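Glycosylation Associate Protein 3 (Streptococcus agalactiae serotype V, PDB 6OYC) is a glycosylation-associated protein of the accessory Sec system that forms a complex with Gap1 and Gap2 and probably supports the glycosylation and secretion of an exported adhesin. Local coordinates at residues C[289-297]-C[310-318]. Residues are numbered along the deposited sequence; the frame is centred on the assembly and turned at random.
Sequences VKHYGLVSE and GNEHLPYLT
Tyr292 lies against the 3-10 turns of 310-316 and the leucine that follows them, and with His313 and Leu294 it accounts for most of a contact made without a direct hydrogen bond between 289-297 and 310-318. CD1 of Leu317 sits over one face of the phenol as a CH-pi contact, 3.6 Å from the centroid of the Tyr292 ring and 21° off its normal. At the ring edge comes backbone instead: CE2 of Tyr292 is 3.4 Å from O of His313, a carbonyl that already accepts the amide of Tyr316 within its turn. With chi1 of 71°, CG of Tyr292 stands between the backbone N and the carbonyl carbon, which sends the ring across to Leu314, whose CD2 approaches CZ of Tyr292 obliquely at 4.0 Å; the hydroxyl of Tyr292 is hydrogen-bonded to the backbone O of Ala228. Past Gly293, the second face-on contact has an imidazole as its platform. Leu294 lays CG over one face of His313, off toward the rim, while CA of Gly310 covers the opposite face; CD1 of Leu294 meets NE2 of His313 at 3.6 Å. CD2 of Leu294 comes obliquely to the ring of Tyr316, 3.5 Å from its CZ. One water lies 2.9 Å from ND1 of His313, accepts from N of Val295 and donates weakly to O of Tyr292; another accepts from N of Gly293 and donates to O of Tyr316. The example joins the chain leaving strand 289-291, an outermost strand of the five-stranded parallel sheet, to the C-terminal modelled turns, and its chemistry implies a division of labour: leucine side chains pack on the rings, over a face or obliquely, while waters bridge the segments, one through ND1 of His313 and one between backbone atoms.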
loop_
_atom_site.group_PDB
_atom_site.type_symbol
_atom_site.label_atom_id
_atom_site.label_comp_id
_atom_site.label_asym_id
_atom_site.label_seq_id
_atom_site.Cartn_x
_atom_site.Cartn_y
_atom_site.Cartn_z
ATOM N N VAL C 289 22.675 4.704 -8.483
ATOM C CA VAL C 289 21.448 3.941 -8.675
ATOM C C VAL C 289 21.673 2.979 -9.829
ATOM O O VAL C 289 21.888 3.406 -10.969
ATOM C CB VAL C 289 20.233 4.843 -8.941
ATOM C CG1 VAL C 289 19.047 3.990 -9.363
ATOM C CG2 VAL C 289 19.892 5.678 -7.703
ATOM N N LYS C 290 21.623 1.686 -9.532
ATOM C CA LYS C 290 21.705 0.634 -10.529
ATOM C C LYS C 290 20.318 0.042 -10.777
ATOM O O LYS C 290 19.467 0.006 -9.883
ATOM C CB LYS C 290 22.667 -0.466 -10.066
ATOM C CG LYS C 290 24.104 0.020 -9.800
ATOM C CD LYS C 290 24.685 0.779 -10.993
ATOM C CE LYS C 290 25.978 1.526 -10.624
ATOM N NZ LYS C 290 26.129 2.810 -11.394
ATOM N N HIS C 291 20.102 -0.450 -11.991
ATOM C CA HIS C 291 18.806 -0.959 -12.428
ATOM C C HIS C 291 18.920 -2.423 -12.822
ATOM O O HIS C 291 19.791 -2.789 -13.611
ATOM C CB HIS C 291 18.289 -0.147 -13.612
ATOM C CG HIS C 291 18.364 1.329 -13.398
ATOM N ND1 HIS C 291 17.247 2.102 -13.154
ATOM C CD2 HIS C 291 19.422 2.173 -13.380
ATOM C CE1 HIS C 291 17.616 3.362 -13.005
ATOM N NE2 HIS C 291 18.931 3.429 -13.131
ATOM N N TYR C 292 18.032 -3.255 -12.298
ATOM C CA TYR C 292 18.017 -4.667 -12.647
ATOM C C TYR C 292 16.608 -5.076 -13.065
ATOM O O TYR C 292 15.638 -4.346 -12.850
ATOM C CB TYR C 292 18.501 -5.527 -11.474
ATOM C CG TYR C 292 17.533 -5.594 -10.316
ATOM C CD1 TYR C 292 17.439 -4.547 -9.389
ATOM C CD2 TYR C 292 16.702 -6.703 -10.146
ATOM C CE1 TYR C 292 16.548 -4.620 -8.323
ATOM C CE2 TYR C 292 15.820 -6.779 -9.108
ATOM C CZ TYR C 292 15.735 -5.740 -8.195
ATOM O OH TYR C 292 14.830 -5.838 -7.150
ATOM N N GLY C 293 16.494 -6.255 -13.666
ATOM C CA GLY C 293 15.197 -6.860 -13.927
ATOM C C GLY C 293 14.727 -6.676 -15.355
ATOM O O GLY C 293 15.435 -6.184 -16.230
ATOM N N LEU C 294 13.463 -7.043 -15.566
ATOM C CA LEU C 294 12.896 -7.131 -16.909
ATOM C C LEU C 294 12.503 -5.782 -17.501
ATOM O O LEU C 294 12.527 -5.636 -18.729
ATOM C CB LEU C 294 11.667 -8.038 -16.882
ATOM C CG LEU C 294 12.045 -9.424 -16.388
ATOM C CD1 LEU C 294 10.827 -10.214 -16.006
ATOM C CD2 LEU C 294 12.850 -10.139 -17.468
ATOM N N VAL C 295 12.122 -4.808 -16.664
ATOM C CA VAL C 295 11.481 -3.592 -17.165
ATOM C C VAL C 295 12.400 -2.857 -18.129
ATOM O O VAL C 295 11.965 -2.387 -19.186
ATOM C CB VAL C 295 11.041 -2.689 -15.991
ATOM C CG1 VAL C 295 10.570 -1.342 -16.495
ATOM C CG2 VAL C 295 9.924 -3.340 -15.209
ATOM N N SER C 296 13.685 -2.749 -17.787
ATOM C CA SER C 296 14.633 -2.075 -18.670
ATOM C C SER C 296 14.825 -2.815 -19.994
ATOM O O SER C 296 15.323 -2.221 -20.951
ATOM C CB SER C 296 15.984 -1.915 -17.968
ATOM O OG SER C 296 16.461 -3.171 -17.507
ATOM N N GLU C 297 14.435 -4.086 -20.076
ATOM C CA GLU C 297 14.566 -4.854 -21.308
ATOM C C GLU C 297 13.322 -4.811 -22.190
ATOM O O GLU C 297 13.389 -5.241 -23.347
ATOM C CB GLU C 297 14.910 -6.314 -20.980
ATOM C CG GLU C 297 16.284 -6.480 -20.327
ATOM C CD GLU C 297 16.725 -7.933 -20.222
ATOM O OE1 GLU C 297 15.906 -8.790 -19.824
ATOM O OE2 GLU C 297 17.902 -8.216 -20.534
ATOM N N GLY C 310 7.024 -7.723 -9.389
ATOM C CA GLY C 310 8.413 -7.316 -9.435
ATOM C C GLY C 310 9.317 -8.059 -8.474
ATOM O O GLY C 310 10.519 -8.172 -8.738
ATOM N N ASN C 311 8.769 -8.573 -7.374
ATOM C CA ASN C 311 9.566 -9.371 -6.446
ATOM C C ASN C 311 10.207 -10.558 -7.152
ATOM O O ASN C 311 11.345 -10.935 -6.845
ATOM C CB ASN C 311 8.691 -9.844 -5.289
ATOM C CG ASN C 311 7.690 -10.891 -5.714
ATOM O OD1 ASN C 311 7.762 -12.042 -5.294
ATOM N ND2 ASN C 311 6.758 -10.501 -6.568
ATOM N N GLU C 312 9.507 -11.141 -8.128
ATOM C CA GLU C 312 10.070 -12.253 -8.884
ATOM C C GLU C 312 11.244 -11.846 -9.756
ATOM O O GLU C 312 11.779 -12.702 -10.464
ATOM C CB GLU C 312 8.980 -12.908 -9.736
ATOM C CG GLU C 312 7.896 -13.518 -8.885
ATOM C CD GLU C 312 6.712 -13.998 -9.695
ATOM O OE1 GLU C 312 5.719 -14.450 -9.081
ATOM O OE2 GLU C 312 6.766 -13.921 -10.942
ATOM N N HIS C 313 11.645 -10.576 -9.737
ATOM C CA HIS C 313 12.836 -10.127 -10.451
ATOM C C HIS C 313 14.097 -10.181 -9.603
ATOM O O HIS C 313 15.190 -9.962 -10.138
ATOM C CB HIS C 313 12.684 -8.683 -10.945
ATOM C CG HIS C 313 11.502 -8.457 -11.829
ATOM N ND1 HIS C 313 11.194 -7.216 -12.343
ATOM C CD2 HIS C 313 10.551 -9.304 -12.288
ATOM C CE1 HIS C 313 10.105 -7.310 -13.082
ATOM N NE2 HIS C 313 9.693 -8.565 -13.061
ATOM N N LEU C 314 13.970 -10.414 -8.300
ATOM C CA LEU C 314 15.141 -10.338 -7.433
ATOM C C LEU C 314 16.301 -11.246 -7.855
ATOM O O LEU C 314 17.458 -10.841 -7.644
ATOM C CB LEU C 314 14.715 -10.623 -5.988
ATOM C CG LEU C 314 14.012 -9.454 -5.307
ATOM C CD1 LEU C 314 13.500 -9.851 -3.942
ATOM C CD2 LEU C 314 14.968 -8.282 -5.220
ATOM N N PRO C 315 16.092 -12.432 -8.442
ATOM C CA PRO C 315 17.251 -13.198 -8.951
ATOM C C PRO C 315 18.004 -12.546 -10.117
ATOM O O PRO C 315 19.212 -12.779 -10.246
ATOM C CB PRO C 315 16.631 -14.541 -9.352
ATOM C CG PRO C 315 15.474 -14.691 -8.386
ATOM C CD PRO C 315 14.906 -13.297 -8.257
ATOM N N TYR C 316 17.361 -11.730 -10.965
ATOM C CA TYR C 316 18.101 -11.009 -12.011
ATOM C C TYR C 316 19.153 -10.046 -11.446
ATOM O O TYR C 316 19.808 -9.343 -12.229
ATOM C CB TYR C 316 17.158 -10.200 -12.918
ATOM C CG TYR C 316 16.208 -10.995 -13.796
ATOM C CD1 TYR C 316 16.643 -11.617 -14.971
ATOM C CD2 TYR C 316 14.859 -11.093 -13.463
ATOM C CE1 TYR C 316 15.756 -12.337 -15.772
ATOM C CE2 TYR C 316 13.969 -11.800 -14.247
ATOM C CZ TYR C 316 14.414 -12.420 -15.395
ATOM O OH TYR C 316 13.489 -13.114 -16.149
ATOM N N LEU C 317 19.309 -9.996 -10.119
ATOM C CA LEU C 317 20.204 -9.056 -9.445
ATOM C C LEU C 317 21.671 -9.447 -9.600
ATOM O O LEU C 317 22.500 -8.628 -10.017
ATOM C CB LEU C 317 19.823 -8.998 -7.971
ATOM C CG LEU C 317 20.026 -7.743 -7.147
ATOM C CD1 LEU C 317 19.920 -6.516 -8.020
ATOM C CD2 LEU C 317 18.967 -7.756 -6.070
ATOM N N THR C 318 22.007 -10.682 -9.227
ATOM C CA THR C 318 23.364 -11.221 -9.344
ATOM C C THR C 318 24.042 -10.902 -10.680
ATOM O O THR C 318 24.785 -9.924 -10.793
ATOM C CB THR C 318 23.346 -12.753 -9.159
ATOM O OG1 THR C 318 24.686 -13.256 -9.107
ATOM C CG2 THR C 318 22.601 -13.420 -10.308
HETATM O O HOH W 1 12.369 -4.960 -13.743
HETATM O O HOH W 2 19.291 -7.502 -14.436
#